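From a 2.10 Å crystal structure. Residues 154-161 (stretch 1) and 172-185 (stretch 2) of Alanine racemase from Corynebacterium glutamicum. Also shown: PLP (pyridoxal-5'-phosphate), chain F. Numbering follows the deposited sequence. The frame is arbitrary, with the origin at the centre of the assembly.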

# COMPACT_ATOMS: atom_id res chain seq x y z
N GLY B 154 -7.22 22.94 -24.54
CA GLY B 154 -8.35 23.34 -23.72
C GLY B 154 -7.93 23.59 -22.28
O GLY B 154 -6.74 23.71 -21.98
N MET B 155 -8.92 23.69 -21.39
CA MET B 155 -8.65 23.88 -19.96
C MET B 155 -9.61 23.02 -19.15
O MET B 155 -10.64 22.55 -19.65
N PHE B 156 -9.26 22.78 -17.90
CA PHE B 156 -10.09 21.96 -17.05
C PHE B 156 -9.89 22.39 -15.61
O PHE B 156 -8.91 23.04 -15.27
N THR B 157 -10.85 22.03 -14.77
CA THR B 157 -10.75 22.33 -13.36
C THR B 157 -11.25 21.08 -12.68
O THR B 157 -11.96 20.27 -13.27
N HIS B 158 -10.86 20.89 -11.43
CA HIS B 158 -11.28 19.70 -10.74
C HIS B 158 -12.31 20.11 -9.71
O HIS B 158 -11.97 20.69 -8.68
N LEU B 159 -13.57 19.86 -10.00
CA LEU B 159 -14.58 20.20 -9.01
C LEU B 159 -14.17 19.41 -7.80
O LEU B 159 -14.44 18.21 -7.75
N ALA B 160 -13.49 20.03 -6.84
CA ALA B 160 -13.12 19.32 -5.61
C ALA B 160 -14.46 18.67 -5.32
O ALA B 160 -15.48 19.23 -5.74
N CYS B 161 -14.51 17.54 -4.62
CA CYS B 161 -15.82 16.95 -4.38
C CYS B 161 -16.72 17.57 -3.35
O CYS B 161 -16.68 17.26 -2.16
N ARG B 172 -20.14 27.63 -8.03
CA ARG B 172 -19.28 28.80 -7.86
C ARG B 172 -17.99 28.56 -8.64
O ARG B 172 -17.43 29.48 -9.23
N GLN B 173 -17.53 27.31 -8.65
CA GLN B 173 -16.32 26.95 -9.38
C GLN B 173 -16.53 27.09 -10.89
O GLN B 173 -15.65 27.57 -11.60
N ILE B 174 -17.70 26.66 -11.36
CA ILE B 174 -18.01 26.74 -12.78
C ILE B 174 -18.04 28.19 -13.25
O ILE B 174 -17.57 28.50 -14.34
N ILE B 175 -18.59 29.07 -12.42
CA ILE B 175 -18.63 30.48 -12.79
C ILE B 175 -17.20 30.99 -13.02
O ILE B 175 -16.92 31.61 -14.03
N ALA B 176 -16.31 30.71 -12.07
CA ALA B 176 -14.92 31.14 -12.18
C ALA B 176 -14.22 30.49 -13.38
O ALA B 176 -13.42 31.11 -14.05
N PHE B 177 -14.54 29.22 -13.64
CA PHE B 177 -13.95 28.49 -14.75
C PHE B 177 -14.36 29.13 -16.08
O PHE B 177 -13.53 29.28 -16.98
N ARG B 178 -15.63 29.49 -16.21
CA ARG B 178 -16.12 30.10 -17.44
C ARG B 178 -15.52 31.49 -17.64
O ARG B 178 -15.39 31.96 -18.77
N ARG B 179 -15.15 32.13 -16.55
CA ARG B 179 -14.54 33.45 -16.60
C ARG B 179 -13.15 33.28 -17.20
O ARG B 179 -12.69 34.08 -18.01
N ALA B 180 -12.48 32.20 -16.79
CA ALA B 180 -11.14 31.90 -17.27
C ALA B 180 -11.16 31.52 -18.76
O ALA B 180 -10.33 31.99 -19.54
N LEU B 181 -12.12 30.69 -19.14
CA LEU B 181 -12.24 30.24 -20.52
C LEU B 181 -12.51 31.41 -21.47
O LEU B 181 -11.96 31.47 -22.58
N ALA B 182 -13.34 32.36 -21.04
CA ALA B 182 -13.65 33.52 -21.87
C ALA B 182 -12.40 34.39 -22.03
O ALA B 182 -12.13 34.91 -23.11
N LEU B 183 -11.65 34.53 -20.95
CA LEU B 183 -10.43 35.33 -20.95
C LEU B 183 -9.39 34.68 -21.86
O LEU B 183 -8.65 35.36 -22.57
N ALA B 184 -9.34 33.35 -21.84
CA ALA B 184 -8.39 32.60 -22.66
C ALA B 184 -8.68 32.77 -24.14
O ALA B 184 -7.76 33.00 -24.94
N ARG B 185 -9.95 32.64 -24.52
CA ARG B 185 -10.34 32.79 -25.92
C ARG B 185 -10.18 34.24 -26.37
O ARG B 185 -9.88 34.51 -27.53

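How does the helix of stretch 2 meet stretch 1 at the start of stretch 2? The strand and the helix run nearly antiparallel, at 162°, so the early residues of stretch 2 face the later part of stretch 1. R172 reaches nothing across the gap, but Q173 points toward stretch 1 with chi1 m and chi2 t. Its amide lies among the backbone of the loop and the side chain of L159: OE1 is 3.5 Å from H158 O, and NE2 is 3.6 Å from L159 CD1. Q173 NE2 also comes within 3.5 Å of A160 N, but both are donors, so no hydrogen bond results. In fact none crosses between the stretches, and Q173 OE1 finds its partner elsewhere in the structure. I174, m at both chi angles, starts sideways, yet its end comes nearer, leaving CD1 4.4 Å from CD1 of L159, an m,m leucine.

What fills the middle of the contact? I175 and A176 are out of reach, and one turn after Q173 the side chain of F177 points toward stretch 1. With chi1 t and chi2 66°, its ring meets three consecutive residues. M155 O approaches the ring edge, near its plane, 3.4 Å from F177 CZ, while T157 CB sits obliquely, 3.8 Å from F177 CD1. The backbone of F156 also touches the ring, with its C atom 3.5 Å from F177 CE1, although the F156 side chain points away.

How is the later part of stretch 2 packed against the strand? M155 does most of this, with more of its own surface covered by the other stretch than any other residue here. Its p,t,p side chain first passes the phenyl ring, with M155 CG 3.7 Å from F177 CZ and the sulfur placed obliquely to the ring, SD lying 4.4 Å from the F177 centroid. Beyond R178 and R179, which make no contact with stretch 1, M155 SD lies 4.1 Å from A180 CB and 3.8 Å from L181 CB. L181 adopts t,p. A182 and L183 stand clear, and the small A184 points toward the strand, its CB 3.5 Å from M155 CE. R185 makes no contact with stretch 1.

Does the cofactor take part in this packing? It lies beyond it, on the H158 side. H158 points away from the helix with chi1 t, and pyridoxal-5'-phosphate lies over one face of its imidazole, H158 CE1 being 3.5 Å from PLP C2. Thus neighbouring residues of stretch 1 serve different surroundings: T157 points toward the helix and H158 meets the cofactor.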

# COMPACT_ATOMS: atom_id res chain seq x y z
CB MET B 155 -8.80 25.36 -19.56
CG MET B 155 -10.12 26.01 -19.91
SD MET B 155 -10.29 27.63 -19.11
CE MET B 155 -9.04 28.57 -19.94
CB PHE B 156 -9.69 20.48 -17.19
CG PHE B 156 -8.33 20.16 -16.64
CD1 PHE B 156 -7.18 20.62 -17.26
CD2 PHE B 156 -8.20 19.41 -15.48
CE1 PHE B 156 -5.93 20.33 -16.74
CE2 PHE B 156 -6.95 19.12 -14.96
CZ PHE B 156 -5.82 19.58 -15.59
CB THR B 157 -11.60 23.56 -12.96
OG1 THR B 157 -11.11 24.08 -11.72
CG2 THR B 157 -13.07 23.17 -12.79
CB HIS B 158 -10.08 19.03 -10.08
CG HIS B 158 -10.38 17.68 -9.50
ND1 HIS B 158 -11.12 16.72 -10.17
CD2 HIS B 158 -10.01 17.11 -8.33
CE1 HIS B 158 -11.18 15.63 -9.44
NE2 HIS B 158 -10.52 15.84 -8.32
CB LEU B 159 -15.96 19.69 -9.41
CG LEU B 159 -16.75 20.50 -10.42
CD1 LEU B 159 -16.67 21.93 -9.97
CD2 LEU B 159 -16.18 20.35 -11.82
CB ALA B 160 -12.77 20.30 -4.49
CB CYS B 161 -15.72 15.46 -4.11
SG CYS B 161 -16.13 14.61 -5.63
CB ARG B 172 -18.97 29.03 -6.37
CG ARG B 172 -18.22 30.33 -6.11
CD ARG B 172 -19.03 31.53 -6.60
NE ARG B 172 -20.31 31.64 -5.91
CZ ARG B 172 -20.44 32.02 -4.64
NH1 ARG B 172 -19.38 32.33 -3.92
NH2 ARG B 172 -21.65 32.07 -4.09
CB GLN B 173 -15.90 25.52 -9.06
CG GLN B 173 -15.34 25.31 -7.66
CD GLN B 173 -14.61 23.97 -7.53
OE1 GLN B 173 -13.51 23.79 -8.05
NE2 GLN B 173 -15.24 23.03 -6.84
CB ILE B 174 -19.38 26.08 -13.11
CG1 ILE B 174 -19.31 24.58 -12.83
CG2 ILE B 174 -19.73 26.28 -14.59
CD1 ILE B 174 -18.24 23.88 -13.63
CB ILE B 175 -19.29 31.34 -11.70
CG1 ILE B 175 -20.80 31.06 -11.65
CG2 ILE B 175 -19.06 32.81 -11.98
CD1 ILE B 175 -21.53 31.83 -10.57
CB ALA B 176 -14.18 30.80 -10.90
CB PHE B 177 -14.40 27.03 -14.72
CG PHE B 177 -13.79 26.17 -15.80
CD1 PHE B 177 -12.43 25.91 -15.82
CD2 PHE B 177 -14.59 25.59 -16.77
CE1 PHE B 177 -11.88 25.08 -16.79
CE2 PHE B 177 -14.05 24.76 -17.74
CZ PHE B 177 -12.69 24.51 -17.75
CB ARG B 178 -17.64 30.17 -17.41
CG ARG B 178 -18.28 28.80 -17.53
CD ARG B 178 -19.79 28.83 -17.35
NE ARG B 178 -20.34 27.49 -17.56
CZ ARG B 178 -21.61 27.16 -17.33
NH1 ARG B 178 -22.46 28.07 -16.87
NH2 ARG B 178 -22.02 25.92 -17.57
CB ARG B 179 -14.48 34.03 -15.19
CG ARG B 179 -13.88 35.41 -15.08
CD ARG B 179 -14.34 36.08 -13.79
NE ARG B 179 -13.96 35.33 -12.60
CZ ARG B 179 -14.77 35.09 -11.57
NH1 ARG B 179 -16.02 35.53 -11.60
NH2 ARG B 179 -14.34 34.40 -10.53
CB ALA B 180 -10.54 30.75 -16.45
CB LEU B 181 -13.36 29.20 -20.64
CG LEU B 181 -13.58 28.54 -22.01
CD1 LEU B 181 -12.29 27.91 -22.50
CD2 LEU B 181 -14.67 27.49 -21.90
CB ALA B 182 -14.78 34.33 -21.25
CB LEU B 183 -9.88 35.44 -19.53
CG LEU B 183 -9.10 36.68 -19.10
CD1 LEU B 183 -8.26 36.34 -17.87
CD2 LEU B 183 -8.20 37.17 -20.22
CB ALA B 184 -8.43 31.12 -22.28
CB ARG B 185 -11.78 32.30 -26.12
CG ARG B 185 -11.88 30.79 -26.08
CD ARG B 185 -13.29 30.26 -25.87
NE ARG B 185 -13.29 28.80 -26.02
CZ ARG B 185 -14.31 28.01 -25.72
NH1 ARG B 185 -15.44 28.52 -25.24
NH2 ARG B 185 -14.21 26.70 -25.92
N1 PLP F . -9.81 14.38 -12.47
C2 PLP F . -8.69 14.62 -11.67
C2A PLP F . -7.88 15.88 -11.91
C3 PLP F . -8.35 13.69 -10.66
O3 PLP F . -7.25 13.92 -9.86
C4 PLP F . -9.15 12.52 -10.48
C4A PLP F . -8.85 11.49 -9.37
C5 PLP F . -10.30 12.32 -11.32
C6 PLP F . -10.61 13.25 -12.30
C5A PLP F . -11.21 11.14 -11.18
O4P PLP F . -12.20 11.38 -10.19
P PLP F . -13.37 10.34 -9.74
O1P PLP F . -12.75 9.07 -9.36
O2P PLP F . -13.97 11.05 -8.61
O3P PLP F . -14.21 10.23 -10.95